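Local coordinates for protein putative Glycerophosphoryl diester phosphodiesterase (Silicibacter pomeroyi, PDB 3L12) that belongs to the glycerophosphoryl diester phosphodiesterase family, has a TIM-barrel fold and binds a magnesium ion, at residues A[39-42]-A[48-51]. Sequence-based numbering, arbitrary orientation.
Sequences AFTL and ALEF. With MG (magnesium ion), chain C.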
ATOM      1  N   ALA A  39      -1.333  -1.339  -9.686  1.00  7.93           N
ATOM      2  CA  ALA A  39      -2.117  -0.130  -9.560  1.00  9.77           C
ATOM      3  C   ALA A  39      -1.797   0.597  -8.283  1.00  9.84           C
ATOM      4  O   ALA A  39      -1.726   1.835  -8.262  1.00 10.45           O
ATOM      5  CB  ALA A  39      -3.603  -0.449  -9.610  1.00  9.84           C
ATOM      6  N   PHE A  40      -1.634  -0.147  -7.184  1.00 10.04           N
ATOM      7  CA  PHE A  40      -1.247   0.473  -5.935  1.00  9.86           C
ATOM      8  C   PHE A  40       0.114   1.228  -6.114  1.00  7.98           C
ATOM      9  O   PHE A  40       0.274   2.396  -5.700  1.00  9.48           O
ATOM     10  CB  PHE A  40      -1.043  -0.554  -4.809  1.00  9.91           C
ATOM     11  CG  PHE A  40      -0.135  -0.012  -3.714  1.00  8.93           C
ATOM     12  CD1 PHE A  40      -0.612   1.018  -2.910  1.00 10.95           C
ATOM     13  CD2 PHE A  40       1.205  -0.417  -3.577  1.00  8.32           C
ATOM     14  CE1 PHE A  40       0.191   1.603  -1.936  1.00 10.39           C
ATOM     15  CE2 PHE A  40       1.995   0.182  -2.618  1.00  9.13           C
ATOM     16  CZ  PHE A  40       1.481   1.188  -1.802  1.00 11.01           C
ATOM     17  N   THR A  41       1.064   0.554  -6.750  1.00  7.49           N
ATOM     18  CA  THR A  41       2.425   1.087  -6.936  1.00  7.81           C
ATOM     19  C   THR A  41       2.370   2.390  -7.661  1.00  7.40           C
ATOM     20  O   THR A  41       3.039   3.391  -7.253  1.00  8.84           O
ATOM     21  CB  THR A  41       3.327   0.048  -7.638  1.00  9.25           C
ATOM     22  OG1 THR A  41       3.370  -1.127  -6.805  1.00  9.10           O
ATOM     23  CG2 THR A  41       4.768   0.538  -7.799  1.00 10.59           C
ATOM     24  N   LEU A  42       1.559   2.445  -8.714  1.00  6.43           N
ATOM     25  CA  LEU A  42       1.413   3.687  -9.460  1.00  8.91           C
ATOM     26  C   LEU A  42       0.681   4.796  -8.677  1.00  8.32           C
ATOM     27  O   LEU A  42       1.010   5.998  -8.806  1.00  9.85           O
ATOM     28  CB  LEU A  42       0.731   3.445 -10.793  1.00  9.44           C
ATOM     29  CG  LEU A  42       1.480   2.457 -11.675  1.00  9.53           C
ATOM     30  CD1 LEU A  42       0.621   2.173 -12.901  1.00 10.71           C
ATOM     31  CD2 LEU A  42       2.817   3.008 -12.130  1.00 11.69           C
ATOM     32  N   ALA A  48       8.217   3.742 -12.270  1.00  6.84           N
ATOM     33  CA  ALA A  48       8.856   2.629 -12.939  1.00  6.07           C
ATOM     34  C   ALA A  48       8.576   1.337 -12.198  1.00  5.68           C
ATOM     35  O   ALA A  48       8.556   1.304 -10.971  1.00  6.18           O
ATOM     36  CB  ALA A  48      10.317   2.867 -13.010  1.00  7.78           C
ATOM     37  N   LEU A  49       8.340   0.276 -12.957  1.00  7.22           N
ATOM     38  CA  LEU A  49       7.968  -1.002 -12.426  1.00  7.78           C
ATOM     39  C   LEU A  49       8.875  -2.062 -12.957  1.00  8.44           C
ATOM     40  O   LEU A  49       9.236  -2.029 -14.130  1.00 10.15           O
ATOM     41  CB  LEU A  49       6.553  -1.389 -12.913  1.00 10.18           C
ATOM     42  CG  LEU A  49       5.366  -0.471 -12.616  1.00  9.52           C
ATOM     43  CD1 LEU A  49       4.104  -0.988 -13.236  1.00  9.83           C
ATOM     44  CD2 LEU A  49       5.207  -0.316 -11.078  1.00  9.65           C
ATOM     45  N   GLU A  50       9.202  -3.031 -12.121  1.00  6.02           N
ATOM     46  CA  GLU A  50       9.847  -4.226 -12.565  1.00  6.48           C
ATOM     47  C   GLU A  50       8.887  -5.397 -12.371  1.00  6.66           C
ATOM     48  O   GLU A  50       8.145  -5.461 -11.373  1.00  6.88           O
ATOM     49  CB  GLU A  50      11.107  -4.457 -11.801  1.00  7.11           C
ATOM     50  CG  GLU A  50      11.971  -5.635 -12.252  1.00  6.21           C
ATOM     51  CD  GLU A  50      11.631  -7.002 -11.667  1.00  7.77           C
ATOM     52  OE1 GLU A  50      10.749  -7.114 -10.817  1.00  7.25           O
ATOM     53  OE2 GLU A  50      12.300  -8.024 -12.040  1.00  8.03           O
ATOM     54  N   PHE A  51       8.896  -6.322 -13.306  1.00  6.64           N
ATOM     55  CA  PHE A  51       8.064  -7.489 -13.208  1.00  7.17           C
ATOM     56  C   PHE A  51       8.674  -8.586 -14.096  1.00  8.77           C
ATOM     57  O   PHE A  51       9.574  -8.303 -14.885  1.00  6.80           O
ATOM     58  CB  PHE A  51       6.647  -7.148 -13.621  1.00  6.74           C
ATOM     59  CG  PHE A  51       6.562  -6.590 -15.003  1.00  7.17           C
ATOM     60  CD1 PHE A  51       6.708  -5.245 -15.219  1.00 10.75           C
ATOM     61  CD2 PHE A  51       6.348  -7.429 -16.114  1.00  9.85           C
ATOM     62  CE1 PHE A  51       6.612  -4.710 -16.510  1.00 11.23           C
ATOM     63  CE2 PHE A  51       6.263  -6.902 -17.407  1.00 11.62           C
ATOM     64  CZ  PHE A  51       6.384  -5.521 -17.581  1.00 11.74           C
TER
HETATM   65 MG    MG C 313      12.445 -10.019 -11.374  1.00 11.99          MG
HETATM   66  O   HOH W   1      10.907  -9.631 -10.031  1.00  6.36           O
HETATM   67  O   HOH W   2      12.859 -11.831 -10.324  1.00  8.36           O
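Thr41 and Leu49 meet inside a beta-alpha-beta unit, where helix 35-43, in the crossover from strand 19-23 to strand 48-55, packs on strand 48-55. The contact is small, buried and wholly apolar. Methyl CD2 of Leu49 reaches from the strand to the helix. Leu49 CD2 lies 3.4 Å from Thr41 CG2, a close methyl-methyl contact, and 3.9 Å from Thr41 CB. The two side chains overlap alongside, pointing opposite ways. Leu42 adds a looser touch, its CD2 4.2 Å from the same Leu49 CD2. This one methyl therefore serves both helix residues.

In Thr41, CG2 stands anti to the backbone N, which sends the methyl toward the strand. OG1 lies beside that N (chi1 -60°) and is hydrogen-bonded to the carbonyl O of Gly37, one turn back in the helix. The hydroxyl is thus satisfied within its own helix.

The unit is part of the TIM barrel. Strand 48-55 is parallel to both 19-23 and 145-150, and backbone hydrogen bonds join Ala48 and Glu50 to Gly22. Leu49 faces the outer helix layer, whereas the next residue, Glu50, extends to the magnesium site. The bend at chi2 (-86°) turns its carboxylate to the metal. Glu50 OE2 binds the magnesium ion at 2.1 Å, while Glu50 OE1 stays 3.4 Å from the ion. Glu50 OE1 instead accepts a hydrogen bond from a metal-bound water, whose oxygen is 2.6 Å away, and probably helps to fix that water. Asp52 and Glu149 also bind the ion.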